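Local atomic coordinates of serine-pyruvate aminotransferase (agxt) (Sulfolobus solfataricus, PDB entry 3ZRP), a protein that probably transfers the amino group of L-serine to pyruvate, using pyridoxal 5'-phosphate as its cofactor, as a class-V aminotransferase. Residues E288-R293 / G303-V308; K307-Q312 / L363-R368. One frame throughout, in Å; residues are numbered along the deposited sequence. Where two conformers were deposited one is given.

Interaction 1 holds strand 301-305 and, through K307, the start of its connection to helix 311-319; interaction 2 holds the rest, sharing K307 and V308. Interaction 1 is the more buried: the loop 288-293 is bridged to the outer strand by backbone bonds, I305 packs against V290, and a line of charges, K307, E288 and R292, crosses above. Interaction 2 lies farther from the centre of the chain and is partly exposed. There a single acid, E365, takes three consecutive backbone amides, and the apolar contacts beside it are small. So the carboxylate of E288 is paired with side-chain cations, whereas that of E365 is bound by main-chain N-H groups. K307 serves both, through NZ and through its amide.

Interaction 1: E288-R293 / G303-V308; sequences EIVARR and GVILKV
E288 has CG anti to its backbone N (chi1 -168°) and an extended chain beyond, which carries its carboxylate past the end of I305; K307 is bent at chi2, chi3 and chi4, the last placing NZ beside that acid. The two side chains meet at about a right angle, with K307 NZ 2.7 Å from E288 OE1 on its anti side. E288 OE2, also met on its anti side, pairs with R292 NH2 at 3.0 Å. Lying between two cations, the carboxylate is probably kept ionised. R292 turns the edge of its guanidinium to its own loop: NH2 also donates to I289 O, nearly in the guanidinium plane, and NE to V290 O at 2.8 Å.

Under these charges sits I305, its CD1 3.6 Å from R292 NH2 and its CG1 3.7 Å from V290 CG2. V290 CG2 also rests on the backbone of G303. I289 and V304 form a single antiparallel, non-hydrogen-bonded bridge, flanked by I305 N to E288 O (2.9 Å) and V290 N to G303 O (2.9 Å). One water joins E288 N, I305 O and K307 NZ; another joins A291 N and G303 N. E288 is also a known calcium ligand, although this chain carries no ion there.

The loop thus lines one edge of strand 301-305, which pairs through V304 with F336 of strand 335-339, while I289 and V304 both reach helix 264-284.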
ATOM      1  N   GLU A 288       7.146  -0.450  37.295  1.00 42.59           N
ATOM      2  CA  GLU A 288       8.443  -0.263  36.647  1.00 40.88           C
ATOM      3  C   GLU A 288       8.288  -0.119  35.127  1.00 35.85           C
ATOM      4  O   GLU A 288       7.553  -0.875  34.502  1.00 37.17           O
ATOM      5  CB  GLU A 288       9.348  -1.460  36.952  1.00 41.79           C
ATOM      6  CG  GLU A 288      10.820  -1.271  36.587  1.00 50.88           C
ATOM      7  CD  GLU A 288      11.673  -2.511  36.881  1.00 56.50           C
ATOM      8  OE1 GLU A 288      11.218  -3.389  37.649  1.00 53.09           O
ATOM      9  OE2 GLU A 288      12.804  -2.600  36.350  1.00 52.00           O
ATOM     10  N   ILE A 289       9.003   0.852  34.559  1.00 37.67           N
ATOM     11  CA  ILE A 289       8.997   1.093  33.110  1.00 35.11           C
ATOM     12  C   ILE A 289      10.042   0.192  32.412  1.00 39.13           C
ATOM     13  O   ILE A 289      11.113  -0.080  32.970  1.00 35.98           O
ATOM     14  CB  ILE A 289       9.210   2.596  32.829  1.00 36.36           C
ATOM     15  CG1 ILE A 289       8.008   3.399  33.378  1.00 37.23           C
ATOM     16  CG2 ILE A 289       9.404   2.870  31.342  1.00 38.01           C
ATOM     17  CD1 ILE A 289       8.201   4.928  33.366  1.00 35.29           C
ATOM     18  N   VAL A 290       9.726  -0.293  31.210  1.00 35.70           N
ATOM     19  CA  VAL A 290      10.649  -1.170  30.463  1.00 32.46           C
ATOM     20  C   VAL A 290      11.957  -0.442  30.095  1.00 32.81           C
ATOM     21  O   VAL A 290      13.051  -0.969  30.342  1.00 38.55           O
ATOM     22  CB  VAL A 290       9.987  -1.763  29.199  1.00 28.27           C
ATOM     23  CG1 VAL A 290      11.034  -2.389  28.265  1.00 27.63           C
ATOM     24  CG2 VAL A 290       8.978  -2.808  29.599  1.00 28.67           C
ATOM     25  N   ALA A 291      11.846   0.755  29.518  1.00 33.26           N
ATOM     26  CA  ALA A 291      13.011   1.555  29.179  1.00 33.27           C
ATOM     27  C   ALA A 291      13.940   1.676  30.386  1.00 41.41           C
ATOM     28  O   ALA A 291      13.519   2.146  31.448  1.00 39.81           O
ATOM     29  CB  ALA A 291      12.608   2.937  28.692  1.00 32.84           C
ATOM     30  N   ARG A 292      15.196   1.268  30.209  1.00 36.77           N
ATOM     31  CA  ARG A 292      16.167   1.232  31.306  1.00 37.22           C
ATOM     32  C   ARG A 292      16.657   2.597  31.735  1.00 37.59           C
ATOM     33  O   ARG A 292      16.926   2.828  32.910  1.00 45.18           O
ATOM     34  CB  ARG A 292      17.364   0.338  30.954  1.00 34.56           C
ATOM     35  CG  ARG A 292      17.017  -1.078  30.526  1.00 37.86           C
ATOM     36  CD  ARG A 292      16.541  -1.987  31.675  1.00 46.97           C
ATOM     37  NE  ARG A 292      15.166  -1.690  32.077  1.00 45.10           N
ATOM     38  CZ  ARG A 292      14.605  -2.073  33.222  1.00 48.88           C
ATOM     39  NH1 ARG A 292      15.292  -2.786  34.115  1.00 45.00           N
ATOM     40  NH2 ARG A 292      13.344  -1.738  33.478  1.00 40.87           N
ATOM     41  N   ARG A 293      16.787   3.497  30.779  1.00 41.92           N
ATOM     42  CA  ARG A 293      17.400   4.793  31.002  1.00 40.74           C
ATOM     43  C   ARG A 293      16.390   5.938  30.806  1.00 41.82           C
ATOM     44  O   ARG A 293      15.893   6.152  29.690  1.00 36.33           O
ATOM     45  CB  ARG A 293      18.573   4.955  30.034  1.00 47.99           C
ATOM     46  CG  ARG A 293      19.692   3.957  30.199  1.00 54.16           C
ATOM     47  CD  ARG A 293      20.748   4.479  31.139  1.00 62.32           C
ATOM     48  NE  ARG A 293      21.867   3.548  31.233  1.00 70.66           N
ATOM     49  CZ  ARG A 293      23.147   3.885  31.112  1.00 68.64           C
ATOM     50  NH1 ARG A 293      23.501   5.150  30.909  1.00 63.49           N
ATOM     51  NH2 ARG A 293      24.077   2.949  31.206  1.00 67.60           N
ATOM     52  N   GLY A 303       6.521   1.094  28.032  1.00 28.53           N
ATOM     53  CA  GLY A 303       6.345  -0.321  28.372  1.00 20.71           C
ATOM     54  C   GLY A 303       6.178  -0.439  29.880  1.00 29.34           C
ATOM     55  O   GLY A 303       6.891   0.240  30.653  1.00 29.34           O
ATOM     56  N   VAL A 304       5.243  -1.293  30.306  1.00 28.61           N
ATOM     57  CA  VAL A 304       4.842  -1.360  31.713  1.00 30.19           C
ATOM     58  C   VAL A 304       5.085  -2.780  32.185  1.00 31.96           C
ATOM     59  O   VAL A 304       4.395  -3.695  31.769  1.00 34.64           O
ATOM     60  CB  VAL A 304       3.342  -0.935  31.931  1.00 31.62           C
ATOM     61  CG1 VAL A 304       2.978  -0.911  33.407  1.00 32.01           C
ATOM     62  CG2 VAL A 304       3.053   0.461  31.310  1.00 32.03           C
ATOM     63  N   ILE A 305       6.108  -2.956  33.024  1.00 34.36           N
ATOM     64  CA  ILE A 305       6.454  -4.273  33.546  1.00 35.79           C
ATOM     65  C   ILE A 305       5.411  -4.744  34.579  1.00 36.86           C
ATOM     66  O   ILE A 305       5.016  -3.976  35.466  1.00 36.66           O
ATOM     67  CB  ILE A 305       7.887  -4.296  34.151  1.00 34.38           C
ATOM     68  CG1 ILE A 305       8.936  -4.068  33.045  1.00 34.39           C
ATOM     69  CG2 ILE A 305       8.164  -5.639  34.842  1.00 34.14           C
ATOM     70  CD1 ILE A 305      10.248  -3.486  33.536  1.00 35.62           C
ATOM     71  N   LEU A 306       4.966  -5.986  34.414  1.00 37.17           N
ATOM     72  CA  LEU A 306       4.077  -6.672  35.356  1.00 41.99           C
ATOM     73  C   LEU A 306       4.816  -7.776  36.109  1.00 43.62           C
ATOM     74  O   LEU A 306       5.330  -8.722  35.503  1.00 47.42           O
ATOM     75  CB  LEU A 306       2.867  -7.268  34.629  1.00 37.34           C
ATOM     76  CG  LEU A 306       1.869  -6.259  34.053  1.00 36.76           C
ATOM     77  CD1 LEU A 306       0.831  -6.957  33.192  1.00 41.18           C
ATOM     78  CD2 LEU A 306       1.209  -5.443  35.162  1.00 39.99           C
ATOM     79  N   LYS A 307       4.842  -7.658  37.436  1.00 44.06           N
ATOM     80  CA  LYS A 307       5.562  -8.592  38.304  1.00 43.50           C
ATOM     81  C   LYS A 307       4.752  -9.847  38.631  1.00 42.83           C
ATOM     82  O   LYS A 307       5.320 -10.910  38.874  1.00 47.79           O
ATOM     83  CB  LYS A 307       5.991  -7.880  39.595  1.00 49.82           C
ATOM     84  CG  LYS A 307       6.925  -6.688  39.369  1.00 49.80           C
ATOM     85  CD  LYS A 307       8.378  -7.141  39.265  1.00 59.63           C
ATOM     86  CE  LYS A 307       9.192  -6.278  38.303  1.00 62.07           C
ATOM     87  NZ  LYS A 307       9.097  -4.811  38.550  1.00 50.80           N
ATOM     88  N   VAL A 308       3.427  -9.722  38.641  1.00 40.08           N
ATOM     89  CA  VAL A 308       2.555 -10.833  39.007  1.00 38.69           C
ATOM     90  C   VAL A 308       1.511 -11.142  37.939  1.00 41.78           C
ATOM     91  O   VAL A 308       1.415 -12.280  37.472  1.00 40.69           O
ATOM     92  CB  VAL A 308       1.867 -10.576  40.402  1.00 39.91           C
ATOM     93  CG1 VAL A 308       0.863 -11.666  40.720  1.00 39.61           C
ATOM     94  CG2 VAL A 308       2.912 -10.485  41.508  1.00 39.03           C
TER
HETATM   95  O   HOH W   1       6.579  -3.021  37.603  1.00 43.81           O
HETATM   96  O   HOH W   2       9.224   1.826  28.185  1.00 32.43           O

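Interaction 2: K307-Q312 / L363-R368; sequences KVADPQ and LGEPIR
The carboxylate of E365 is a flat group met around its oxygens by three successive amides, those of K307, V308 and A309. On one face lies P366, with its CD 3.7 Å from E365 CD; L306 packs on the other. K307 N comes to E365 OE2 on the syn side at 2.7 Å, 20° out of the carboxylate plane. V308 N comes to E365 OE1, also syn and at 2.7 Å. The distance from A309 N to E365 OE1 is 2.8 Å, and this amide meets the oxygen nearly along its C-O axis. E365 has CG anti to its backbone N (chi1 -180°), and a bend at chi2 (72°) turns CD toward the 307-309 backbone. Three N-H groups thus satisfy a buried acid, and they would be expected to stabilise its ionised form. The ammonium of K307 leads elsewhere, to E288.

Beside this grip, V308 lays CG2 against the P366 ring, 3.5 Å from its CD, and brings CG1 to G364 O at 3.6 Å. On the other flank A309 CB faces L363 CB at 4.1 Å, and both residues also touch V314 of helix 311-319.

Two helix ends come together here. G364, with positive phi, closes helix 346-363 in a Schellman motif, and D310 stands at the N-cap of helix 311-319; the acid just past the Schellman glycine binds the turn that leads into the second helix.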
ATOM      1  N   LYS A 307       4.842  -7.658  37.436  1.00 44.06           N
ATOM      2  CA  LYS A 307       5.562  -8.592  38.304  1.00 43.50           C
ATOM      3  C   LYS A 307       4.752  -9.847  38.631  1.00 42.83           C
ATOM      4  O   LYS A 307       5.320 -10.910  38.874  1.00 47.79           O
ATOM      5  CB  LYS A 307       5.991  -7.880  39.595  1.00 49.82           C
ATOM      6  CG  LYS A 307       6.925  -6.688  39.369  1.00 49.80           C
ATOM      7  CD  LYS A 307       8.378  -7.141  39.265  1.00 59.63           C
ATOM      8  CE  LYS A 307       9.192  -6.278  38.303  1.00 62.07           C
ATOM      9  NZ  LYS A 307       9.097  -4.811  38.550  1.00 50.80           N
ATOM     10  N   VAL A 308       3.427  -9.722  38.641  1.00 40.08           N
ATOM     11  CA  VAL A 308       2.555 -10.833  39.007  1.00 38.69           C
ATOM     12  C   VAL A 308       1.511 -11.142  37.939  1.00 41.78           C
ATOM     13  O   VAL A 308       1.415 -12.280  37.472  1.00 40.69           O
ATOM     14  CB  VAL A 308       1.867 -10.576  40.402  1.00 39.91           C
ATOM     15  CG1 VAL A 308       0.863 -11.666  40.720  1.00 39.61           C
ATOM     16  CG2 VAL A 308       2.912 -10.485  41.508  1.00 39.03           C
ATOM     17  N   ALA A 309       0.714 -10.134  37.571  1.00 44.27           N
ATOM     18  CA  ALA A 309      -0.401 -10.307  36.633  1.00 44.30           C
ATOM     19  C   ALA A 309       0.050 -10.710  35.222  1.00 46.77           C
ATOM     20  O   ALA A 309       1.155 -10.358  34.787  1.00 44.93           O
ATOM     21  CB  ALA A 309      -1.232  -9.033  36.573  1.00 43.68           C
ATOM     22  N   ASP A 310      -0.817 -11.445  34.523  1.00 44.01           N
ATOM     23  CA  ASP A 310      -0.570 -11.883  33.143  1.00 45.78           C
ATOM     24  C   ASP A 310      -0.967 -10.771  32.166  1.00 44.09           C
ATOM     25  O   ASP A 310      -2.103 -10.298  32.209  1.00 40.98           O
ATOM     26  CB  ASP A 310      -1.356 -13.172  32.861  1.00 47.93           C
ATOM     27  CG  ASP A 310      -1.245 -13.648  31.407  1.00 53.07           C
ATOM     28  OD1 ASP A 310      -0.223 -13.395  30.739  1.00 57.81           O
ATOM     29  OD2 ASP A 310      -2.199 -14.296  30.939  1.00 55.84           O
ATOM     30  N   PRO A 311      -0.036 -10.350  31.286  1.00 46.84           N
ATOM     31  CA  PRO A 311      -0.317  -9.216  30.386  1.00 47.11           C
ATOM     32  C   PRO A 311      -1.530  -9.397  29.459  1.00 48.53           C
ATOM     33  O   PRO A 311      -2.211  -8.405  29.172  1.00 45.30           O
ATOM     34  CB  PRO A 311       0.978  -9.067  29.580  1.00 48.73           C
ATOM     35  CG  PRO A 311       2.024  -9.668  30.435  1.00 49.98           C
ATOM     36  CD  PRO A 311       1.352 -10.820  31.138  1.00 47.86           C
ATOM     37  N   GLN A 312      -1.801 -10.628  29.013  1.00 46.44           N
ATOM     38  CA  GLN A 312      -2.983 -10.889  28.193  0.60 51.09           C
ATOM     39  C   GLN A 312      -4.257 -10.576  28.966  1.00 51.76           C
ATOM     40  O   GLN A 312      -5.138  -9.870  28.460  1.00 49.90           O
ATOM     41  CB  GLN A 312      -3.020 -12.329  27.664  0.60 56.18           C
ATOM     42  CG  GLN A 312      -2.230 -12.562  26.375  0.60 63.35           C
ATOM     43  CD  GLN A 312      -2.698 -11.703  25.197  0.60 66.60           C
ATOM     44  OE1 GLN A 312      -1.878 -11.172  24.449  0.60 57.12           O
ATOM     45  NE2 GLN A 312      -4.015 -11.557  25.039  0.60 71.50           N
ATOM     46  N   LEU A 363      -6.551  -8.169  39.383  1.00 53.81           N
ATOM     47  CA  LEU A 363      -5.654  -9.239  38.935  1.00 52.90           C
ATOM     48  C   LEU A 363      -4.463  -9.512  39.872  1.00 56.54           C
ATOM     49  O   LEU A 363      -3.626 -10.371  39.584  1.00 59.38           O
ATOM     50  CB  LEU A 363      -5.186  -8.982  37.495  1.00 48.44           C
ATOM     51  CG  LEU A 363      -6.249  -9.096  36.398  1.00 48.91           C
ATOM     52  CD1 LEU A 363      -5.849  -8.288  35.165  1.00 47.81           C
ATOM     53  CD2 LEU A 363      -6.506 -10.552  36.014  1.00 48.04           C
ATOM     54  N   GLY A 364      -4.389  -8.766  40.976  1.00 51.30           N
ATOM     55  CA  GLY A 364      -3.429  -9.042  42.041  1.00 48.47           C
ATOM     56  C   GLY A 364      -2.010  -8.588  41.797  1.00 47.14           C
ATOM     57  O   GLY A 364      -1.070  -9.157  42.353  1.00 43.81           O
ATOM     58  N   GLU A 365      -1.844  -7.557  40.972  1.00 43.71           N
ATOM     59  CA  GLU A 365      -0.533  -6.940  40.783  1.00 41.52           C
ATOM     60  C   GLU A 365      -0.253  -5.984  41.946  1.00 48.75           C
ATOM     61  O   GLU A 365      -1.082  -5.117  42.251  1.00 52.41           O
ATOM     62  CB  GLU A 365      -0.456  -6.214  39.428  1.00 39.36           C
ATOM     63  CG  GLU A 365       0.894  -5.526  39.121  1.00 36.15           C
ATOM     64  CD  GLU A 365       2.019  -6.515  38.810  1.00 36.66           C
ATOM     65  OE1 GLU A 365       1.733  -7.688  38.493  1.00 42.93           O
ATOM     66  OE2 GLU A 365       3.196  -6.115  38.884  1.00 42.02           O
ATOM     67  N   PRO A 366       0.908  -6.142  42.611  1.00 50.31           N
ATOM     68  CA  PRO A 366       1.260  -5.253  43.723  1.00 51.43           C
ATOM     69  C   PRO A 366       1.373  -3.790  43.283  1.00 49.28           C
ATOM     70  O   PRO A 366       2.345  -3.408  42.618  1.00 53.71           O
ATOM     71  CB  PRO A 366       2.624  -5.786  44.206  1.00 51.14           C
ATOM     72  CG  PRO A 366       3.052  -6.817  43.206  1.00 52.21           C
ATOM     73  CD  PRO A 366       1.851  -7.262  42.465  1.00 48.67           C
ATOM     74  N   ILE A 367       0.376  -2.991  43.643  1.00 46.56           N
ATOM     75  CA  ILE A 367       0.376  -1.570  43.328  1.00 45.18           C
ATOM     76  C   ILE A 367      -0.082  -0.722  44.510  1.00 50.01           C
ATOM     77  O   ILE A 367      -0.692  -1.233  45.458  1.00 50.99           O
ATOM     78  CB  ILE A 367      -0.530  -1.254  42.099  1.00 48.60           C
ATOM     79  CG1 ILE A 367      -1.951  -1.790  42.320  1.00 49.54           C
ATOM     80  CG2 ILE A 367       0.063  -1.842  40.830  1.00 41.41           C
ATOM     81  CD1 ILE A 367      -2.991  -1.177  41.386  1.00 45.24           C
ATOM     82  N   ARG A 368       0.223   0.574  44.440  1.00 46.59           N
ATOM     83  CA  ARG A 368      -0.196   1.525  45.462  0.60 48.37           C
ATOM     84  C   ARG A 368      -1.520   2.193  45.063  1.00 49.36           C
ATOM     85  O   ARG A 368      -1.532   3.172  44.301  1.00 51.25           O
ATOM     86  CB  ARG A 368       0.904   2.571  45.701  0.60 46.96           C
ATOM     87  CG  ARG A 368       2.290   1.963  45.964  0.60 47.54           C
ATOM     88  CD  ARG A 368       3.224   2.936  46.654  0.60 53.85           C
ATOM     89  NE  ARG A 368       3.964   3.798  45.731  0.60 54.22           N
ATOM     90  CZ  ARG A 368       5.190   3.545  45.276  0.60 53.16           C
ATOM     91  NH1 ARG A 368       5.826   2.431  45.628  0.60 47.01           N
ATOM     92  NH2 ARG A 368       5.774   4.412  44.458  0.60 52.49           N
TER